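Local coordinates for autoinducer 2-binding protein LsrB (Clostridium saccharobutylicum DSM 13864, PDB 6DSP), which binds the quorum-sensing signal autoinducer-2 in the manner of a bacterial solute-binding protein, holding the tetrahydroxytetrahydrofuran form of the molecule, at residues V120-G125 with G277-Y282; A284-I287 with S292-V295; S209-H214 with A232-N237. One frame throughout, in Å; residues are numbered along the deposited sequence.

Interaction 1 of 3, residues V120-G125 with G277-Y282; sequences VMVSQG and GAMGCY
Val122 lays its two methyl groups over the backbone of the helix at Gly280 and the first side-chain carbon of Met279. Its CG2 stands 3.6 Å from Gly280 CA, while CG1 reaches Met279 CB at 4.1 Å. The torsion divides the work: with CG1 anti to the backbone N (chi1 -180°), CG2 is left beside that N, and each branch finds its own partner on the helix. Bare Gly280 offers its CA directly to Val122 CG2; Val122 CA and Gly280 CA are 5.5 Å apart. The beta-branched valine suits the strand and presents a broad, short apolar surface; Met279 crosses it at about a right angle. The contact is buried, and made by van der Waals contact. At the end of the strand Ser123 OG accepts a bond from Gly125 N, 3.3 Å and nearly straight, an ST turn around Gln124, a residue of the autoinducer-2 pocket. Gln276, one turn before Gly280, donates to both Val122 O and Gln124 OE1. Strand 120-123 lies in the mixed sheet between strands 105-109 and 327-330; helix 273-288 packs against it, with Met279 also touching Val329, and Ala278 and Cys281 of the same helix meeting helix 34-50.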
loop_
_atom_site.group_PDB
_atom_site.type_symbol
_atom_site.label_atom_id
_atom_site.label_comp_id
_atom_site.label_asym_id
_atom_site.label_seq_id
_atom_site.Cartn_x
_atom_site.Cartn_y
_atom_site.Cartn_z
ATOM N N VAL A 120 -5.985 -2.363 15.941
ATOM C CA VAL A 120 -6.429 -3.017 14.724
ATOM C C VAL A 120 -5.678 -2.402 13.552
ATOM O O VAL A 120 -5.457 -1.181 13.499
ATOM C CB VAL A 120 -7.943 -2.813 14.518
ATOM C CG1 VAL A 120 -8.400 -3.318 13.145
ATOM C CG2 VAL A 120 -8.716 -3.537 15.618
ATOM N N MET A 121 -5.290 -3.249 12.612
ATOM C CA MET A 121 -4.747 -2.873 11.304
ATOM C C MET A 121 -5.776 -3.210 10.225
ATOM O O MET A 121 -6.297 -4.325 10.229
ATOM C CB MET A 121 -3.489 -3.706 11.056
ATOM C CG MET A 121 -2.986 -3.734 9.619
ATOM S SD MET A 121 -2.359 -2.144 9.044
ATOM C CE MET A 121 -1.934 -2.647 7.389
ATOM N N VAL A 122 -6.113 -2.250 9.345
ATOM C CA VAL A 122 -6.952 -2.522 8.178
ATOM C C VAL A 122 -6.067 -2.671 6.953
ATOM O O VAL A 122 -5.486 -1.698 6.444
ATOM C CB VAL A 122 -8.049 -1.472 7.962
ATOM C CG1 VAL A 122 -8.862 -1.846 6.736
ATOM C CG2 VAL A 122 -8.948 -1.430 9.203
ATOM N N SER A 123 -5.938 -3.917 6.491
ATOM C CA SER A 123 -4.980 -4.255 5.449
ATOM C C SER A 123 -5.668 -4.634 4.140
ATOM O O SER A 123 -6.680 -5.352 4.130
ATOM C CB SER A 123 -4.115 -5.431 5.913
ATOM O OG SER A 123 -3.234 -5.835 4.876
ATOM N N GLN A 124 -5.047 -4.225 3.035
ATOM C CA GLN A 124 -5.509 -4.523 1.697
ATOM C C GLN A 124 -5.306 -5.984 1.285
ATOM O O GLN A 124 -5.855 -6.389 0.252
ATOM C CB GLN A 124 -4.794 -3.618 0.680
ATOM C CG GLN A 124 -3.255 -3.620 0.747
ATOM C CD GLN A 124 -2.670 -2.539 1.650
ATOM O OE1 GLN A 124 -3.139 -2.343 2.777
ATOM N NE2 GLN A 124 -1.607 -1.892 1.207
ATOM N N GLY A 125 -4.545 -6.779 2.028
ATOM C CA GLY A 125 -4.410 -8.190 1.696
ATOM C C GLY A 125 -3.210 -8.795 2.379
ATOM O O GLY A 125 -2.377 -8.102 2.969
ATOM N N GLY A 277 -9.568 3.393 3.799
ATOM C CA GLY A 277 -9.344 4.486 4.743
ATOM C C GLY A 277 -10.544 4.682 5.647
ATOM O O GLY A 277 -10.404 4.886 6.853
ATOM N N ALA A 278 -11.745 4.601 5.074
ATOM C CA ALA A 278 -12.955 4.724 5.881
ATOM C C ALA A 278 -13.023 3.626 6.930
ATOM O O ALA A 278 -13.359 3.894 8.087
ATOM C CB ALA A 278 -14.188 4.680 4.987
ATOM N N MET A 279 -12.712 2.389 6.548
ATOM C CA MET A 279 -12.761 1.293 7.502
ATOM C C MET A 279 -11.756 1.479 8.633
ATOM O O MET A 279 -12.064 1.196 9.798
ATOM C CB MET A 279 -12.515 -0.028 6.774
ATOM C CG MET A 279 -13.683 -0.460 5.882
ATOM S SD MET A 279 -13.207 -1.782 4.750
ATOM C CE MET A 279 -12.925 -3.087 5.921
ATOM N N GLY A 280 -10.526 1.903 8.301
ATOM C CA GLY A 280 -9.543 2.151 9.340
ATOM C C GLY A 280 -10.022 3.196 10.323
ATOM O O GLY A 280 -9.910 3.028 11.539
ATOM N N CYS A 281 -10.589 4.275 9.801
ATOM C CA CYS A 281 -11.110 5.319 10.678
ATOM C C CYS A 281 -12.314 4.836 11.465
ATOM O O CYS A 281 -12.469 5.192 12.640
ATOM C CB CYS A 281 -11.472 6.556 9.864
ATOM S SG CYS A 281 -10.020 7.406 9.204
ATOM N N TYR A 282 -13.167 4.003 10.859
ATOM C CA TYR A 282 -14.298 3.449 11.599
ATOM C C TYR A 282 -13.830 2.585 12.775
ATOM O O TYR A 282 -14.381 2.677 13.888
ATOM C CB TYR A 282 -15.223 2.617 10.699
ATOM C CG TYR A 282 -16.464 2.231 11.464
ATOM C CD1 TYR A 282 -17.560 3.080 11.512
ATOM C CD2 TYR A 282 -16.515 1.047 12.206
ATOM C CE1 TYR A 282 -18.691 2.760 12.256
ATOM C CE2 TYR A 282 -17.656 0.716 12.960
ATOM C CZ TYR A 282 -18.739 1.584 12.974
ATOM O OH TYR A 282 -19.892 1.302 13.690
#

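Interaction 2 of 3, residues A284-I287 with S292-V295; sequences AYYI and SVKV
Tyr286 and Ile287 close on Val293 where helix 273-288 ends and the chain doubles back through a connection to strand 298-301, an alpha-to-beta link of the periplasmic binding protein fold. Going along the helix, Ala284 and Tyr285 serve other neighbours: the small Ala284 fits close against Val24 and Thr107 of the sheet, and the Tyr285 ring stacks on Phe52. Tyr286 is the first to meet the returning chain. Its ring swings off the helix on the side of the carbonyl carbon (chi1 -174°), and its far end approaches Val293 although the CB bond does not point there. It offers its edge, Tyr286 CD2 lying 3.6 Å from Val293 CG2 in the plane of the ring. An aromatic residue suits this partly exposed place, since its apolar edge can pack against the valine. The backbone O of Tyr286 is bonded by Asn291 ND2, a tie from the helix to the loop that follows. Ile287 comes next, crossing Val293 at about a right angle and bringing its longer branch to the same methyl group. Val293, buried and also touching Val309, suits this place because its compact fork fits between the helix and the sheet. A single methyl carries most of the contact: Val293 CG2 has Ile287 CG1 at 3.6 Å and Ile287 CD1 at 4.1 Å.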
loop_
_atom_site.group_PDB
_atom_site.type_symbol
_atom_site.label_atom_id
_atom_site.label_comp_id
_atom_site.label_asym_id
_atom_site.label_seq_id
_atom_site.Cartn_x
_atom_site.Cartn_y
_atom_site.Cartn_z
ATOM N N ALA A 284 -11.031 2.776 14.437
ATOM C CA ALA A 284 -10.526 3.686 15.466
ATOM C C ALA A 284 -11.668 4.347 16.244
ATOM O O ALA A 284 -11.638 4.397 17.471
ATOM C CB ALA A 284 -9.644 4.727 14.817
ATOM N N TYR A 285 -12.689 4.835 15.536
ATOM C CA TYR A 285 -13.847 5.469 16.162
ATOM C C TYR A 285 -14.609 4.480 17.028
ATOM O O TYR A 285 -15.036 4.806 18.140
ATOM C CB TYR A 285 -14.752 6.014 15.064
ATOM C CG TYR A 285 -16.190 6.197 15.457
ATOM C CD1 TYR A 285 -16.596 7.318 16.172
ATOM C CD2 TYR A 285 -17.153 5.281 15.061
ATOM C CE1 TYR A 285 -17.934 7.501 16.532
ATOM C CE2 TYR A 285 -18.495 5.453 15.406
ATOM C CZ TYR A 285 -18.870 6.563 16.143
ATOM O OH TYR A 285 -20.197 6.725 16.473
ATOM N N TYR A 286 -14.776 3.254 16.532
ATOM C CA TYR A 286 -15.543 2.241 17.245
ATOM C C TYR A 286 -14.878 1.895 18.565
ATOM O O TYR A 286 -15.545 1.805 19.612
ATOM C CB TYR A 286 -15.648 1.009 16.341
ATOM C CG TYR A 286 -16.523 -0.097 16.860
ATOM C CD1 TYR A 286 -17.896 -0.024 16.757
ATOM C CD2 TYR A 286 -15.968 -1.230 17.427
ATOM C CE1 TYR A 286 -18.716 -1.044 17.223
ATOM C CE2 TYR A 286 -16.771 -2.266 17.886
ATOM C CZ TYR A 286 -18.161 -2.172 17.783
ATOM O OH TYR A 286 -19.012 -3.170 18.225
ATOM N N ILE A 287 -13.554 1.743 18.548
ATOM C CA ILE A 287 -12.833 1.458 19.788
ATOM C C ILE A 287 -12.789 2.683 20.695
ATOM O O ILE A 287 -13.036 2.582 21.905
ATOM C CB ILE A 287 -11.433 0.939 19.461
ATOM C CG1 ILE A 287 -11.516 -0.425 18.761
ATOM C CG2 ILE A 287 -10.569 0.891 20.738
ATOM C CD1 ILE A 287 -10.171 -0.802 18.153
ATOM N N SER A 292 -15.196 -2.791 22.887
ATOM C CA SER A 292 -14.034 -3.651 22.884
ATOM C C SER A 292 -14.009 -4.418 21.576
ATOM O O SER A 292 -15.049 -4.792 21.029
ATOM C CB SER A 292 -14.103 -4.634 24.041
ATOM O OG SER A 292 -15.022 -5.676 23.742
ATOM N N VAL A 293 -12.816 -4.639 21.065
ATOM C CA VAL A 293 -12.636 -5.394 19.842
ATOM C C VAL A 293 -11.589 -6.462 20.109
ATOM O O VAL A 293 -10.496 -6.152 20.600
ATOM C CB VAL A 293 -12.166 -4.470 18.704
ATOM C CG1 VAL A 293 -11.772 -5.299 17.509
ATOM C CG2 VAL A 293 -13.276 -3.487 18.332
ATOM N N LYS A 294 -11.918 -7.718 19.798
ATOM C CA LYS A 294 -10.981 -8.827 19.944
ATOM C C LYS A 294 -10.967 -9.681 18.689
ATOM O O LYS A 294 -11.921 -9.700 17.921
ATOM C CB LYS A 294 -11.333 -9.703 21.151
ATOM C CG LYS A 294 -11.085 -8.954 22.444
ATOM C CD LYS A 294 -11.387 -9.818 23.651
ATOM C CE LYS A 294 -11.005 -9.076 24.928
ATOM N NZ LYS A 294 -11.555 -7.719 24.969
ATOM N N VAL A 295 -9.846 -10.384 18.497
ATOM C CA VAL A 295 -9.739 -11.344 17.408
ATOM C C VAL A 295 -10.916 -12.301 17.463
ATOM O O VAL A 295 -11.273 -12.823 18.529
ATOM C CB VAL A 295 -8.386 -12.079 17.474
ATOM C CG1 VAL A 295 -8.336 -13.225 16.441
ATOM C CG2 VAL A 295 -7.241 -11.106 17.232
#

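Interaction 3 of 3, residues S209-H214 with A232-N237; sequences SILSAH and AQAAQN
Leu211 carries this contact between helices 200-213 and 227-237, reaching with one methyl, CD1, to the backbone between Ala234 and Ala235. Leu211 CD1 comes within 3.7 Å of Ala235 CA and 4.0 Å of Ala234 C, nearer than it comes to either alanine methyl. The leucine therefore rests on the main chain of the facing helix, with Ala234 CB and Ala235 CB, at 4.3 Å and 4.2 Å from Leu211 CD1, completing its apolar seat. Its CG lies anti to the carbonyl carbon and beside the backbone N (chi1 -69°), a common helical rotamer that sends the branched end across to the other helix. A long, forked side chain suits this role because it can cover the 7.6 Å that separates Leu211 CA from Ala235 CA. Two successive alanines suit the receiving side: they are compatible with helix and short enough to leave its backbone within reach of the methyl. Leu211 is also packed against Gln231 and Leu240. On helix 227-237, Gln233 NE2 donates to Asn237 OD1 at 2.9 Å, a bond between side chains one turn apart. The buried pairing of Leu211 with the two alanines is made entirely by van der Waals contact, so it probably rests on close fit and exclusion of water, while a polar link between the helices is made by other residues, Asn237 ND2 bonding to Glu208.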
loop_
_atom_site.group_PDB
_atom_site.type_symbol
_atom_site.label_atom_id
_atom_site.label_comp_id
_atom_site.label_asym_id
_atom_site.label_seq_id
_atom_site.Cartn_x
_atom_site.Cartn_y
_atom_site.Cartn_z
ATOM N N SER A 209 17.072 5.576 -14.386
ATOM C CA SER A 209 18.288 4.850 -14.015
ATOM C C SER A 209 18.143 3.352 -14.261
ATOM O O SER A 209 19.083 2.699 -14.729
ATOM C CB SER A 209 18.616 5.097 -12.527
ATOM O OG SER A 209 18.986 6.447 -12.238
ATOM N N ILE A 210 16.999 2.773 -13.906
ATOM C CA ILE A 210 16.811 1.345 -14.152
ATOM C C ILE A 210 16.895 1.033 -15.633
ATOM O O ILE A 210 17.574 0.087 -16.043
ATOM C CB ILE A 210 15.464 0.874 -13.581
ATOM C CG1 ILE A 210 15.393 1.116 -12.074
ATOM C CG2 ILE A 210 15.210 -0.592 -13.958
ATOM C CD1 ILE A 210 14.024 0.763 -11.492
ATOM N N LEU A 211 16.218 1.837 -16.470
ATOM C CA LEU A 211 16.196 1.561 -17.895
ATOM C C LEU A 211 17.544 1.832 -18.546
ATOM O O LEU A 211 17.873 1.200 -19.560
ATOM C CB LEU A 211 15.083 2.376 -18.539
ATOM C CG LEU A 211 13.653 1.952 -18.167
ATOM C CD1 LEU A 211 12.627 3.006 -18.591
ATOM C CD2 LEU A 211 13.345 0.586 -18.805
ATOM N N SER A 212 18.345 2.743 -17.990
ATOM C CA SER A 212 19.678 3.018 -18.527
ATOM C C SER A 212 20.679 1.921 -18.138
ATOM O O SER A 212 21.523 1.513 -18.953
ATOM C CB SER A 212 20.165 4.381 -18.021
ATOM O OG SER A 212 19.300 5.433 -18.438
ATOM N N ALA A 213 20.631 1.462 -16.884
ATOM C CA ALA A 213 21.594 0.498 -16.373
ATOM C C ALA A 213 21.222 -0.935 -16.728
ATOM O O ALA A 213 22.093 -1.807 -16.692
ATOM C CB ALA A 213 21.704 0.638 -14.852
ATOM N N HIS A 214 19.956 -1.177 -17.064
ATOM C CA HIS A 214 19.446 -2.502 -17.373
ATOM C C HIS A 214 18.552 -2.368 -18.607
ATOM O O HIS A 214 17.340 -2.590 -18.564
ATOM C CB HIS A 214 18.672 -3.081 -16.189
ATOM C CG HIS A 214 19.435 -3.043 -14.911
ATOM N ND1 HIS A 214 20.441 -3.938 -14.615
ATOM C CD2 HIS A 214 19.389 -2.164 -13.881
ATOM C CE1 HIS A 214 20.966 -3.621 -13.442
ATOM N NE2 HIS A 214 20.357 -2.543 -12.984
ATOM N N ALA A 232 6.495 4.537 -15.300
ATOM C CA ALA A 232 5.823 4.713 -16.582
ATOM C C ALA A 232 6.309 5.987 -17.269
ATOM O O ALA A 232 6.606 5.997 -18.480
ATOM C CB ALA A 232 4.317 4.743 -16.397
ATOM N N GLN A 233 6.434 7.079 -16.509
ATOM C CA GLN A 233 6.941 8.319 -17.101
ATOM C C GLN A 233 8.369 8.138 -17.620
ATOM O O GLN A 233 8.723 8.622 -18.704
ATOM C CB GLN A 233 6.896 9.425 -16.047
ATOM C CG GLN A 233 7.353 10.756 -16.608
ATOM C CD GLN A 233 6.379 11.327 -17.624
ATOM O OE1 GLN A 233 5.149 11.281 -17.404
ATOM N NE2 GLN A 233 6.898 11.866 -18.726
ATOM N N ALA A 234 9.200 7.407 -16.865
ATOM C CA ALA A 234 10.561 7.150 -17.319
ATOM C C ALA A 234 10.570 6.390 -18.640
ATOM O O ALA A 234 11.361 6.694 -19.543
ATOM C CB ALA A 234 11.323 6.355 -16.264
ATOM N N ALA A 235 9.694 5.390 -18.768
ATOM C CA ALA A 235 9.611 4.630 -20.002
ATOM C C ALA A 235 9.187 5.535 -21.141
ATOM O O ALA A 235 9.775 5.507 -22.229
ATOM C CB ALA A 235 8.638 3.472 -19.807
ATOM N N GLN A 236 8.165 6.355 -20.911
ATOM C CA GLN A 236 7.721 7.279 -21.947
ATOM C C GLN A 236 8.831 8.268 -22.326
ATOM O O GLN A 236 9.050 8.549 -23.516
ATOM C CB GLN A 236 6.474 7.993 -21.444
ATOM C CG GLN A 236 5.824 8.814 -22.507
ATOM C CD GLN A 236 4.643 9.530 -21.933
ATOM O OE1 GLN A 236 3.618 8.930 -21.721
ATOM N NE2 GLN A 236 4.808 10.805 -21.604
ATOM N N ASN A 237 9.579 8.763 -21.333
ATOM C CA ASN A 237 10.726 9.644 -21.596
ATOM C C ASN A 237 11.767 8.981 -22.490
ATOM O O ASN A 237 12.449 9.668 -23.259
ATOM C CB ASN A 237 11.383 10.080 -20.285
ATOM C CG ASN A 237 10.533 11.042 -19.490
ATOM O OD1 ASN A 237 9.511 11.536 -19.950
ATOM N ND2 ASN A 237 10.969 11.324 -18.271
#

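Overall arrangement
Interactions 1 and 2 share helix 273-288 and adjoin through apolar side chains, their centres 12 Å apart: Val120 CG2 of the first lies 4.0 Å from both Ile287 CD1 and Val293 CG1 of the second. Interaction 3 belongs to the other lobe, beside the four-stranded parallel sheet, with its centre about 34 Å from that of interaction 1 and about 45 Å from that of interaction 2. Bound autoinducer-2 lies between the lobes. Of the three contacts, interaction 1 is tied to it through Gln124, which touches the ligand, although the Val122 side chain is about 12 Å away. Along the chain, interaction 3 falls between the two segments of interaction 1.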